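Local coordinates for protein methylenetetrahydrofolate--tRNA-(uracil-5-)-methyltransferase trmFO (Thermus thermophilus, PDB 3G5S) that probably catalyses the FAD- and folate-dependent methylation of uridine 54 in tRNA to 5-methyluridine, using methylenetetrahydrofolate and NADH or NADPH, at residues Leu154-Ala159 with Arg309-Asn314. Numbering follows the deposited sequence.
Sequences LAYYDA and RNTYLN. With GSH (glutathione), chain C; EDO (1,2-ethanediol), chain F.
Ala155 and Tyr312 pair as antiparallel strand partners, with Ala155 N to Tyr312 O at 2.9 Å and Tyr312 N returning to Ala155 O. Beyond them the register slips by one residue, a beta bulge. Tyr156 O there accepts two bonds: one from Asn310 N, which sits above the carbonyl plane, and a more bent one from Arg309 NH1 at 3.1 Å. The same NH1 donates almost straight (174°) to Thr311 OG1, 2.8 Å away and in the guanidinium plane, which fixes the rotation of the arginine end beside the Tyr156 ring.

Apolar contacts follow the two faces of the ribbon. On one, Leu154 CD1 meets Thr311 CG2 and Leu313 CD2, while Leu154 CD2 lies over a face of the Tyr156 ring; helix 139-149 packs against both Leu154 and Tyr156. On the other, Ala155 CB approaches Tyr312 CE1 at 3.6 Å.

Several hydrogen bonds hold glutathione. Its N1 bonds to Tyr157 O (2.8 Å), Asp158 O (3.0 Å) and Tyr312 OH (2.9 Å), Ala159 O accepts from its N3, and Tyr312 OH also bonds to Phe390 O. Glutathione O11 lies over one face of the Tyr157 ring, towards its rim. With CG between the backbone N and carbonyl carbon (chi1 71°), the Tyr312 ring starts towards Ala155 and the ligand. A phenylalanine here would probably cost glutathione N1 one of three oxygen partners and Phe390 O its bond with the tyrosine hydroxyl. Three oxygens around N1 suit a protonated amine; the strand pair and the loop just after Tyr157 form this part of the glutathione pocket.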
ATOM      1  N   LEU A 154      -9.683  -3.747 -11.857  1.00 12.03           N
ATOM      2  CA  LEU A 154      -8.339  -3.238 -12.074  1.00 12.76           C
ATOM      3  C   LEU A 154      -8.436  -1.737 -12.312  1.00 13.65           C
ATOM      4  O   LEU A 154      -9.265  -1.286 -13.100  1.00 15.90           O
ATOM      5  CB  LEU A 154      -7.658  -3.938 -13.254  1.00 13.77           C
ATOM      6  CG  LEU A 154      -6.243  -3.467 -13.597  1.00 14.64           C
ATOM      7  CD1 LEU A 154      -5.406  -4.599 -14.170  1.00 17.29           C
ATOM      8  CD2 LEU A 154      -6.280  -2.284 -14.564  1.00 18.09           C
ATOM      9  N   ALA A 155      -7.614  -0.974 -11.602  1.00 12.47           N
ATOM     10  CA  ALA A 155      -7.562   0.471 -11.751  1.00 14.24           C
ATOM     11  C   ALA A 155      -6.232   0.875 -12.368  1.00 13.81           C
ATOM     12  O   ALA A 155      -5.237   0.155 -12.242  1.00 13.07           O
ATOM     13  CB  ALA A 155      -7.753   1.143 -10.402  1.00 16.54           C
ATOM     14  N   TYR A 156      -6.222   2.036 -13.026  1.00 16.09           N
ATOM     15  CA  TYR A 156      -5.021   2.560 -13.669  1.00 17.46           C
ATOM     16  C   TYR A 156      -4.418   3.745 -12.924  1.00 16.84           C
ATOM     17  O   TYR A 156      -3.318   4.182 -13.253  1.00 18.37           O
ATOM     18  CB  TYR A 156      -5.311   2.960 -15.116  1.00 19.82           C
ATOM     19  CG  TYR A 156      -5.589   1.784 -16.017  1.00 21.34           C
ATOM     20  CD1 TYR A 156      -4.563   0.952 -16.440  1.00 22.05           C
ATOM     21  CD2 TYR A 156      -6.878   1.502 -16.439  1.00 24.28           C
ATOM     22  CE1 TYR A 156      -4.816  -0.133 -17.262  1.00 22.87           C
ATOM     23  CE2 TYR A 156      -7.140   0.424 -17.261  1.00 24.30           C
ATOM     24  CZ  TYR A 156      -6.105  -0.390 -17.669  1.00 24.01           C
ATOM     25  OH  TYR A 156      -6.367  -1.465 -18.489  1.00 25.97           O
ATOM     26  N   TYR A 157      -5.143   4.278 -11.947  1.00 16.07           N
ATOM     27  CA  TYR A 157      -4.635   5.360 -11.110  1.00 17.05           C
ATOM     28  C   TYR A 157      -5.199   5.182  -9.715  1.00 16.72           C
ATOM     29  O   TYR A 157      -6.234   4.545  -9.537  1.00 16.57           O
ATOM     30  CB  TYR A 157      -4.989   6.742 -11.684  1.00 18.94           C
ATOM     31  CG  TYR A 157      -6.466   7.087 -11.731  1.00 21.64           C
ATOM     32  CD1 TYR A 157      -7.124   7.594 -10.615  1.00 22.11           C
ATOM     33  CD2 TYR A 157      -7.190   6.946 -12.906  1.00 24.41           C
ATOM     34  CE1 TYR A 157      -8.471   7.927 -10.666  1.00 23.84           C
ATOM     35  CE2 TYR A 157      -8.534   7.277 -12.967  1.00 25.21           C
ATOM     36  CZ  TYR A 157      -9.169   7.768 -11.845  1.00 25.22           C
ATOM     37  OH  TYR A 157     -10.506   8.099 -11.904  1.00 27.31           O
ATOM     38  N   ASP A 158      -4.586   5.803  -8.707  0.62 16.89           N
ATOM     39  CA  ASP A 158      -5.072   5.618  -7.326  0.62 17.80           C
ATOM     40  C   ASP A 158      -6.045   6.669  -6.741  0.62 20.80           C
ATOM     41  O   ASP A 158      -7.119   6.315  -6.254  0.62 21.62           O
ATOM     42  CB  ASP A 158      -3.923   5.325  -6.350  0.62 15.87           C
ATOM     43  CG  ASP A 158      -2.731   6.232  -6.546  0.62 16.88           C
ATOM     44  OD1 ASP A 158      -2.899   7.357  -7.067  0.62 17.36           O
ATOM     45  OD2 ASP A 158      -1.619   5.813  -6.158  0.62 19.89           O
ATOM     46  N   ALA A 159      -5.672   7.944  -6.769  0.62 20.33           N
ATOM     47  CA  ALA A 159      -6.566   9.001  -6.295  0.62 16.38           C
ATOM     48  C   ALA A 159      -7.042   8.755  -4.861  0.62 14.88           C
ATOM     49  O   ALA A 159      -8.232   8.794  -4.569  0.62 18.42           O
ATOM     50  CB  ALA A 159      -7.758   9.160  -7.233  0.62 16.87           C
ATOM     51  N   ARG A 309      -0.485   7.778 -11.629  1.00 17.22           N
ATOM     52  CA  ARG A 309      -0.573   6.613 -12.478  1.00 17.71           C
ATOM     53  C   ARG A 309      -0.089   5.399 -11.691  1.00 17.19           C
ATOM     54  O   ARG A 309       1.026   5.392 -11.166  1.00 19.21           O
ATOM     55  CB  ARG A 309       0.291   6.841 -13.713  1.00 19.87           C
ATOM     56  CG  ARG A 309       0.507   5.627 -14.567  1.00 22.17           C
ATOM     57  CD  ARG A 309      -0.668   5.376 -15.480  1.00 23.85           C
ATOM     58  NE  ARG A 309      -0.375   4.249 -16.350  1.00 24.50           N
ATOM     59  CZ  ARG A 309      -0.625   2.985 -16.032  1.00 24.22           C
ATOM     60  NH1 ARG A 309      -1.196   2.693 -14.874  1.00 22.26           N
ATOM     61  NH2 ARG A 309      -0.312   2.012 -16.874  1.00 25.99           N
ATOM     62  N   ASN A 310      -0.933   4.378 -11.611  1.00 16.13           N
ATOM     63  CA  ASN A 310      -0.681   3.246 -10.726  1.00 14.53           C
ATOM     64  C   ASN A 310      -1.669   2.140 -11.046  1.00 13.04           C
ATOM     65  O   ASN A 310      -2.828   2.221 -10.663  1.00 14.99           O
ATOM     66  CB  ASN A 310      -0.854   3.703  -9.262  1.00 16.20           C
ATOM     67  CG  ASN A 310      -0.414   2.654  -8.235  1.00 17.55           C
ATOM     68  OD1 ASN A 310       0.758   2.582  -7.859  1.00 20.28           O
ATOM     69  ND2 ASN A 310      -1.367   1.867  -7.744  1.00 17.59           N
ATOM     70  N   THR A 311      -1.218   1.111 -11.755  1.00 12.84           N
ATOM     71  CA  THR A 311      -2.062  -0.050 -12.023  1.00 11.88           C
ATOM     72  C   THR A 311      -2.105  -0.971 -10.818  1.00 11.39           C
ATOM     73  O   THR A 311      -1.064  -1.372 -10.295  1.00 12.07           O
ATOM     74  CB  THR A 311      -1.561  -0.820 -13.233  1.00 13.16           C
ATOM     75  OG1 THR A 311      -1.707   0.015 -14.384  1.00 15.19           O
ATOM     76  CG2 THR A 311      -2.372  -2.075 -13.439  1.00 14.04           C
ATOM     77  N   TYR A 312      -3.312  -1.311 -10.382  1.00 10.66           N
ATOM     78  CA  TYR A 312      -3.470  -2.213  -9.255  1.00 10.64           C
ATOM     79  C   TYR A 312      -4.836  -2.886  -9.265  1.00 10.79           C
ATOM     80  O   TYR A 312      -5.790  -2.398  -9.874  1.00 11.75           O
ATOM     81  CB  TYR A 312      -3.217  -1.480  -7.918  1.00 10.47           C
ATOM     82  CG  TYR A 312      -4.296  -0.487  -7.542  1.00 10.29           C
ATOM     83  CD1 TYR A 312      -4.366   0.762  -8.151  1.00 11.55           C
ATOM     84  CD2 TYR A 312      -5.250  -0.794  -6.583  1.00 10.77           C
ATOM     85  CE1 TYR A 312      -5.357   1.668  -7.813  1.00 11.87           C
ATOM     86  CE2 TYR A 312      -6.243   0.110  -6.236  1.00 11.57           C
ATOM     87  CZ  TYR A 312      -6.294   1.342  -6.858  1.00 11.32           C
ATOM     88  OH  TYR A 312      -7.277   2.257  -6.536  1.00 12.27           O
ATOM     89  N   LEU A 313      -4.904  -4.012  -8.571  1.00 10.23           N
ATOM     90  CA  LEU A 313      -6.114  -4.806  -8.442  1.00 10.93           C
ATOM     91  C   LEU A 313      -6.942  -4.451  -7.217  1.00 10.68           C
ATOM     92  O   LEU A 313      -6.418  -3.962  -6.208  1.00 10.92           O
ATOM     93  CB  LEU A 313      -5.737  -6.279  -8.336  1.00 12.09           C
ATOM     94  CG  LEU A 313      -5.047  -6.852  -9.569  1.00 13.37           C
ATOM     95  CD1 LEU A 313      -4.453  -8.201  -9.236  1.00 14.73           C
ATOM     96  CD2 LEU A 313      -6.019  -6.958 -10.743  1.00 15.55           C
ATOM     97  N   ASN A 314      -8.236  -4.736  -7.305  1.00 10.84           N
ATOM     98  CA  ASN A 314      -9.109  -4.634  -6.157  1.00 10.77           C
ATOM     99  C   ASN A 314      -8.854  -5.831  -5.259  1.00 10.33           C
ATOM    100  O   ASN A 314      -9.476  -6.883  -5.396  1.00 11.19           O
ATOM    101  CB  ASN A 314     -10.574  -4.571  -6.583  1.00 11.66           C
ATOM    102  CG  ASN A 314     -11.460  -4.122  -5.454  1.00 12.33           C
ATOM    103  OD1 ASN A 314     -11.392  -4.675  -4.355  1.00 13.00           O
ATOM    104  ND2 ASN A 314     -12.268  -3.095  -5.697  1.00 13.41           N
TER
HETATM  105  N1  GSH C 445      -8.602   4.390  -8.047  1.00 19.92           N
HETATM  106  CA1 GSH C 445      -9.786   3.558  -8.156  0.85 23.74           C
HETATM  107  C1  GSH C 445     -10.421   3.607  -9.538  0.96 25.82           C
HETATM  108  O11 GSH C 445      -9.758   4.296 -10.553  0.79 27.54           O
HETATM  109  O12 GSH C 445     -11.287   2.842  -9.808  0.75 27.37           O
HETATM  110  CB1 GSH C 445     -10.801   3.776  -7.037  0.92 22.02           C
HETATM  111  CG1 GSH C 445     -11.783   4.931  -7.187  0.85 20.65           C
HETATM  112  CD1 GSH C 445     -11.248   6.357  -7.081  0.78 20.34           C
HETATM  113  OE1 GSH C 445     -10.085   6.608  -7.095  0.78 20.94           O
HETATM  114  N2  GSH C 445     -12.219   7.405  -6.937  0.76 20.07           N
HETATM  115  CA2 GSH C 445     -11.805   8.756  -6.722  0.90 19.80           C
HETATM  116  C2  GSH C 445     -12.031   9.210  -5.284  0.89 19.19           C
HETATM  117  O2  GSH C 445     -13.093   9.616  -4.945  0.89 21.38           O
HETATM  118  CB2 GSH C 445     -12.547   9.618  -7.731  0.88 20.69           C
HETATM  119  SG2 GSH C 445     -12.043  11.348  -7.846  0.80 22.26           S
HETATM  120  N3  GSH C 445     -10.852   9.564  -4.517  0.92 17.58           N
HETATM  121  CA3 GSH C 445     -11.009  10.168  -3.212  0.92 18.08           C
HETATM  122  C3  GSH C 445     -11.436   9.197  -2.120  0.83 18.59           C
HETATM  123  O31 GSH C 445     -12.149   9.521  -1.222  0.90 19.09           O
HETATM  124  O32 GSH C 445     -11.185   7.863  -2.374  0.80 19.48           O
HETATM  125  C1  EDO F 448      -9.648  -0.758  -7.527  1.00 16.44           C
HETATM  126  O1  EDO F 448     -10.504   0.171  -6.857  1.00 18.38           O
HETATM  127  C2  EDO F 448     -10.352  -1.225  -8.793  1.00 15.85           C
HETATM  128  O2  EDO F 448     -11.558  -1.896  -8.416  1.00 14.66           O